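Local structure of response regulator receiver domain protein (CheY-like) (Methylobacillus flagellatus KT, 3I42) at residues H41-R46 with L72-T77; A50-L55 with F101-P106. The protein is a CheY-like response regulator receiver domain that probably accepts a phosphoryl group from a partner histidine kinase in two-component signalling. All blocks are in the same frame, centred on the assembly; numbering follows the deposited sequence.

In the fold
From the N terminus, strand 4-9, helix 13-25 and the outermost strand 28-33 come first, then helix 36-45, whose last turn enters interaction 1; strand 50-54, next in line, enters interaction 2. Helix 62-71 follows, and the loop after it comes back to helix 36-45 in interaction 1, closing a loop of 25 intervening residues. Strand 79-84 and helix 93-98 come next, and strand 101-104 closes the longer loop of interaction 2. Their segments alternate, so the two loops cross. Interaction 1 joins a helix end to a peripheral loop, interaction 2 bridges two strands of the parallel sheet; the centres lie about 19 Å apart, yet M43 packs on V51.

Interaction 1 (H41-R46 with L72-T77); sequences HAMSTR and LPMEKT
M43 meets L72 and M74 through its two ends: CB lies 3.8 Å from CD1 of L72, while the terminal methyl CE lies 3.9 Å from SD of M74. The leucine thus packs by one methyl branch against the root of the methionine, close to the helix backbone, where S44 N is 4.4 Å from L72 CD1. The two methionine side chains cross at a slant. M43 is bent at its second and third torsions (chi2 -119°, chi3 41°), and the last bend carries CE out to the M74 sulfur; M74 itself runs straight to SD before turning at chi3. In the alternating beta-alpha order of the receiver fold, this contact joins the C-terminal end of helix 36-45 to the loop linking helix 62-71 with strand 79-84. No hydrogen bond crosses it, so apolar packing carries the junction. Further out, M43 and A42 both rest on L7 of strand 4-9, which seats the helix on the sheet. The helix closes with R46 N bonded to A42 O at 3.0 Å, and on its exposed side S44 OG turns back to the carbonyl of L40.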
loop_
_atom_site.group_PDB
_atom_site.type_symbol
_atom_site.label_atom_id
_atom_site.label_comp_id
_atom_site.label_asym_id
_atom_site.label_seq_id
_atom_site.Cartn_x
_atom_site.Cartn_y
_atom_site.Cartn_z
ATOM N N HIS A 41 19.731 0.102 15.496
ATOM C CA HIS A 41 20.083 0.261 16.921
ATOM C C HIS A 41 19.006 0.956 17.725
ATOM O O HIS A 41 18.732 0.541 18.857
ATOM C CB HIS A 41 21.421 0.970 17.110
ATOM C CG HIS A 41 22.593 0.175 16.620
ATOM N ND1 HIS A 41 23.458 0.639 15.645
ATOM C CD2 HIS A 41 23.034 -1.066 16.950
ATOM C CE1 HIS A 41 24.382 -0.279 15.403
ATOM N NE2 HIS A 41 24.147 -1.323 16.181
ATOM N N ALA A 42 18.381 1.996 17.149
ATOM C CA ALA A 42 17.297 2.734 17.836
ATOM C C ALA A 42 16.061 1.871 18.059
ATOM O O ALA A 42 15.439 1.911 19.118
ATOM C CB ALA A 42 16.931 4.024 17.085
ATOM N N MET A 43 15.702 1.080 17.060
ATOM C CA MET A 43 14.489 0.269 17.162
ATOM C C MET A 43 14.686 -0.963 18.040
ATOM O O MET A 43 13.710 -1.550 18.521
ATOM C CB MET A 43 14.015 -0.125 15.776
ATOM C CG MET A 43 13.421 1.042 15.053
ATOM S SD MET A 43 11.734 0.763 14.627
ATOM C CE MET A 43 11.011 -0.050 16.045
ATOM N N SER A 44 15.950 -1.349 18.224
ATOM C CA SER A 44 16.335 -2.351 19.211
ATOM C C SER A 44 15.870 -1.865 20.571
ATOM O O SER A 44 15.016 -2.478 21.209
ATOM C CB SER A 44 17.867 -2.517 19.282
ATOM O OG SER A 44 18.423 -3.075 18.105
ATOM N N THR A 45 16.428 -0.739 20.988
ATOM C CA THR A 45 16.331 -0.296 22.366
ATOM C C THR A 45 14.986 0.355 22.715
ATOM O O THR A 45 14.473 0.162 23.828
ATOM C CB THR A 45 17.515 0.643 22.720
ATOM O OG1 THR A 45 17.361 1.885 22.019
ATOM C CG2 THR A 45 18.859 0.002 22.323
ATOM N N ARG A 46 14.421 1.128 21.787
ATOM C CA ARG A 46 13.173 1.856 22.056
ATOM C C ARG A 46 12.060 1.426 21.103
ATOM O O ARG A 46 12.327 1.036 19.963
ATOM C CB ARG A 46 13.369 3.371 21.927
ATOM C CG ARG A 46 14.743 3.926 22.339
ATOM C CD ARG A 46 14.604 5.267 23.094
ATOM N NE ARG A 46 13.481 6.093 22.607
ATOM C CZ ARG A 46 13.038 7.219 23.183
ATOM N NH1 ARG A 46 12.014 7.873 22.640
ATOM N NH2 ARG A 46 13.605 7.698 24.293
ATOM N N LEU A 72 12.641 -7.107 13.285
ATOM C CA LEU A 72 13.096 -6.985 14.662
ATOM C C LEU A 72 12.017 -7.443 15.640
ATOM O O LEU A 72 10.817 -7.363 15.325
ATOM C CB LEU A 72 13.496 -5.556 14.979
ATOM C CG LEU A 72 14.859 -5.118 14.493
ATOM C CD1 LEU A 72 14.971 -3.602 14.611
ATOM C CD2 LEU A 72 15.935 -5.794 15.313
ATOM N N PRO A 73 12.428 -7.941 16.826
ATOM C CA PRO A 73 11.403 -8.296 17.792
ATOM C C PRO A 73 10.890 -7.013 18.432
ATOM O O PRO A 73 11.657 -6.268 19.086
ATOM C CB PRO A 73 12.145 -9.162 18.825
ATOM C CG PRO A 73 13.594 -9.198 18.400
ATOM C CD PRO A 73 13.778 -8.091 17.400
ATOM N N MET A 74 9.610 -6.755 18.196
ATOM C CA MET A 74 8.929 -5.605 18.731
ATOM C C MET A 74 7.810 -6.102 19.633
ATOM O O MET A 74 7.006 -6.968 19.243
ATOM C CB MET A 74 8.340 -4.767 17.595
ATOM C CG MET A 74 9.304 -3.775 16.960
ATOM S SD MET A 74 8.590 -3.048 15.462
ATOM C CE MET A 74 8.683 -4.445 14.310
ATOM N N GLU A 75 7.785 -5.545 20.842
ATOM C CA GLU A 75 6.675 -5.687 21.781
ATOM C C GLU A 75 5.338 -5.366 21.074
ATOM O O GLU A 75 4.450 -6.226 21.004
ATOM C CB GLU A 75 6.930 -4.757 22.979
ATOM C CG GLU A 75 6.663 -5.369 24.350
ATOM C CD GLU A 75 5.221 -5.143 24.834
ATOM O OE1 GLU A 75 4.263 -5.533 24.107
ATOM O OE2 GLU A 75 5.047 -4.577 25.948
ATOM N N LYS A 76 5.233 -4.146 20.531
ATOM C CA LYS A 76 4.106 -3.694 19.692
ATOM C C LYS A 76 4.634 -3.316 18.318
ATOM O O LYS A 76 5.786 -2.890 18.199
ATOM C CB LYS A 76 3.442 -2.454 20.307
ATOM N N THR A 77 3.801 -3.429 17.288
ATOM C CA THR A 77 4.252 -3.154 15.916
ATOM C C THR A 77 4.087 -1.693 15.463
ATOM O O THR A 77 3.062 -1.066 15.685
ATOM C CB THR A 77 3.675 -4.193 14.929
ATOM O OG1 THR A 77 4.561 -5.329 14.907
ATOM C CG2 THR A 77 3.525 -3.631 13.507
#

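Interaction 2 (A50-L55 with F101-P106); sequences AVFIDL and FYLEKP
K105 reaches D54 through its terminal amine: NZ donates to OD2 at 2.7 Å, a salt bridge, with OD1 of D54 farther from NZ at 3.2 Å. The amine meets OD2 from the syn side but 29° out of the carboxylate plane, and the two side chains cross at about a right angle. Beyond CG the lysine is extended, its last torsion near 174°, and this length lets a residue just past strand 101-104 span to the end of strand 50-54. The packed part lies deeper, where CD1 of L103 sits 3.9 Å from CD1 of F52 and 4.0 Å from CE1 of the same ring. That single methyl approaches the ring obliquely, next to CD1 and CE1. The strands are not neighbours in the five-stranded parallel sheet of the CheY-like fold: strand 79-84 runs between them, so the contact is made by side chains alone, F52 also touching V81 and K105 touching V83. Helix 109-119 covers this face, L112 against F52 and I115 against L103, and the F19 ring meets F52 too. D54 is the predicted phosphorylation site, unmodified here, and K105, followed by a cis peptide bond to P106, probably corresponds to the lysine that precedes a cis-proline at the active site in CheY. The polar end is the more open one on the lysine's side: K105 is partly exposed, whereas D54, F52 and L103 are buried. OD1 of D54 accepts a bond from N56 N, and E10 brings a like charge near OD2. With D54 cut back to an alanine, the K105 amine would probably lose its anionic mate and the lysine chain would be freer to swing.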
loop_
_atom_site.group_PDB
_atom_site.type_symbol
_atom_site.label_atom_id
_atom_site.label_comp_id
_atom_site.label_asym_id
_atom_site.label_seq_id
_atom_site.Cartn_x
_atom_site.Cartn_y
_atom_site.Cartn_z
ATOM N N ALA A 50 5.370 5.169 15.181
ATOM C CA ALA A 50 5.505 5.489 13.753
ATOM C C ALA A 50 6.969 5.699 13.409
ATOM O O ALA A 50 7.705 6.328 14.154
ATOM C CB ALA A 50 4.707 6.732 13.395
ATOM N N VAL A 51 7.382 5.147 12.278
ATOM C CA VAL A 51 8.756 5.274 11.823
ATOM C C VAL A 51 8.716 5.862 10.415
ATOM O O VAL A 51 8.068 5.295 9.523
ATOM C CB VAL A 51 9.492 3.894 11.849
ATOM C CG1 VAL A 51 10.920 3.989 11.297
ATOM C CG2 VAL A 51 9.498 3.296 13.269
ATOM N N PHE A 52 9.390 6.995 10.218
ATOM C CA PHE A 52 9.393 7.680 8.903
ATOM C C PHE A 52 10.716 7.452 8.246
ATOM O O PHE A 52 11.746 7.836 8.805
ATOM C CB PHE A 52 9.137 9.192 9.014
ATOM C CG PHE A 52 7.809 9.520 9.633
ATOM C CD1 PHE A 52 6.717 9.807 8.832
ATOM C CD2 PHE A 52 7.671 9.542 11.019
ATOM C CE1 PHE A 52 5.492 10.093 9.377
ATOM C CE2 PHE A 52 6.446 9.828 11.608
ATOM C CZ PHE A 52 5.340 10.093 10.783
ATOM N N ILE A 53 10.687 6.809 7.078
ATOM C CA ILE A 53 11.930 6.398 6.420
ATOM C C ILE A 53 12.090 7.083 5.072
ATOM O O ILE A 53 11.286 6.866 4.173
ATOM C CB ILE A 53 12.000 4.849 6.231
ATOM C CG1 ILE A 53 12.019 4.132 7.576
ATOM C CG2 ILE A 53 13.257 4.443 5.458
ATOM C CD1 ILE A 53 11.486 2.718 7.507
ATOM N N ASP A 54 13.129 7.906 4.939
ATOM C CA ASP A 54 13.549 8.404 3.650
ATOM C C ASP A 54 13.941 7.237 2.767
ATOM O O ASP A 54 14.599 6.292 3.218
ATOM C CB ASP A 54 14.719 9.371 3.819
ATOM C CG ASP A 54 14.915 10.279 2.598
ATOM O OD1 ASP A 54 15.110 9.773 1.462
ATOM O OD2 ASP A 54 14.867 11.515 2.786
ATOM N N LEU A 55 13.533 7.266 1.508
ATOM C CA LEU A 55 13.782 6.109 0.668
ATOM C C LEU A 55 15.221 6.090 0.146
ATOM O O LEU A 55 15.675 5.067 -0.394
ATOM C CB LEU A 55 12.762 6.009 -0.473
ATOM C CG LEU A 55 11.325 5.695 -0.088
ATOM C CD1 LEU A 55 10.485 5.469 -1.341
ATOM C CD2 LEU A 55 11.192 4.490 0.831
ATOM N N PHE A 101 2.048 3.866 5.132
ATOM C CA PHE A 101 1.696 5.212 4.669
ATOM C C PHE A 101 2.819 5.744 3.822
ATOM O O PHE A 101 3.951 5.293 3.899
ATOM C CB PHE A 101 1.434 6.192 5.849
ATOM C CG PHE A 101 0.444 5.684 6.868
ATOM C CD1 PHE A 101 -0.920 5.872 6.699
ATOM C CD2 PHE A 101 0.880 5.013 8.001
ATOM C CE1 PHE A 101 -1.818 5.380 7.634
ATOM C CE2 PHE A 101 -0.024 4.536 8.961
ATOM C CZ PHE A 101 -1.359 4.710 8.779
ATOM N N TYR A 102 2.504 6.723 2.998
ATOM C CA TYR A 102 3.446 7.197 2.019
ATOM C C TYR A 102 3.340 8.719 2.013
ATOM O O TYR A 102 2.248 9.244 2.056
ATOM C CB TYR A 102 3.137 6.573 0.632
ATOM C CG TYR A 102 2.686 5.111 0.691
ATOM C CD1 TYR A 102 3.601 4.034 0.499
ATOM C CD2 TYR A 102 1.354 4.796 0.941
ATOM C CE1 TYR A 102 3.162 2.666 0.563
ATOM C CE2 TYR A 102 0.921 3.454 1.026
ATOM C CZ TYR A 102 1.824 2.407 0.831
ATOM O OH TYR A 102 1.341 1.120 0.916
ATOM N N LEU A 103 4.492 9.391 2.009
ATOM C CA LEU A 103 4.629 10.845 1.992
ATOM C C LEU A 103 5.498 11.232 0.819
ATOM O O LEU A 103 6.453 10.535 0.477
ATOM C CB LEU A 103 5.332 11.323 3.266
ATOM C CG LEU A 103 4.468 11.437 4.507
ATOM C CD1 LEU A 103 5.337 11.728 5.706
ATOM C CD2 LEU A 103 3.436 12.558 4.304
ATOM N N GLU A 104 5.180 12.345 0.186
ATOM C CA GLU A 104 6.036 12.843 -0.884
ATOM C C GLU A 104 6.668 14.142 -0.405
ATOM O O GLU A 104 5.976 14.983 0.164
ATOM C CB GLU A 104 5.166 13.080 -2.110
ATOM C CG GLU A 104 5.883 13.100 -3.422
ATOM C CD GLU A 104 4.938 13.430 -4.557
ATOM O OE1 GLU A 104 3.803 12.903 -4.570
ATOM O OE2 GLU A 104 5.325 14.230 -5.428
ATOM N N LYS A 105 7.976 14.307 -0.589
ATOM C CA LYS A 105 8.628 15.603 -0.278
ATOM C C LYS A 105 8.167 16.727 -1.232
ATOM O O LYS A 105 7.866 16.468 -2.399
ATOM C CB LYS A 105 10.148 15.504 -0.310
ATOM C CG LYS A 105 10.729 14.625 0.766
ATOM C CD LYS A 105 12.145 14.264 0.389
ATOM C CE LYS A 105 12.572 12.925 0.953
ATOM N NZ LYS A 105 13.924 12.529 0.459
ATOM N N PRO A 106 8.095 17.976 -0.733
ATOM C CA PRO A 106 8.436 18.393 0.627
ATOM C C PRO A 106 7.314 18.071 1.626
ATOM O O PRO A 106 6.140 18.089 1.264
ATOM C CB PRO A 106 8.606 19.890 0.480
ATOM C CG PRO A 106 7.588 20.254 -0.554
ATOM C CD PRO A 106 7.541 19.095 -1.523
#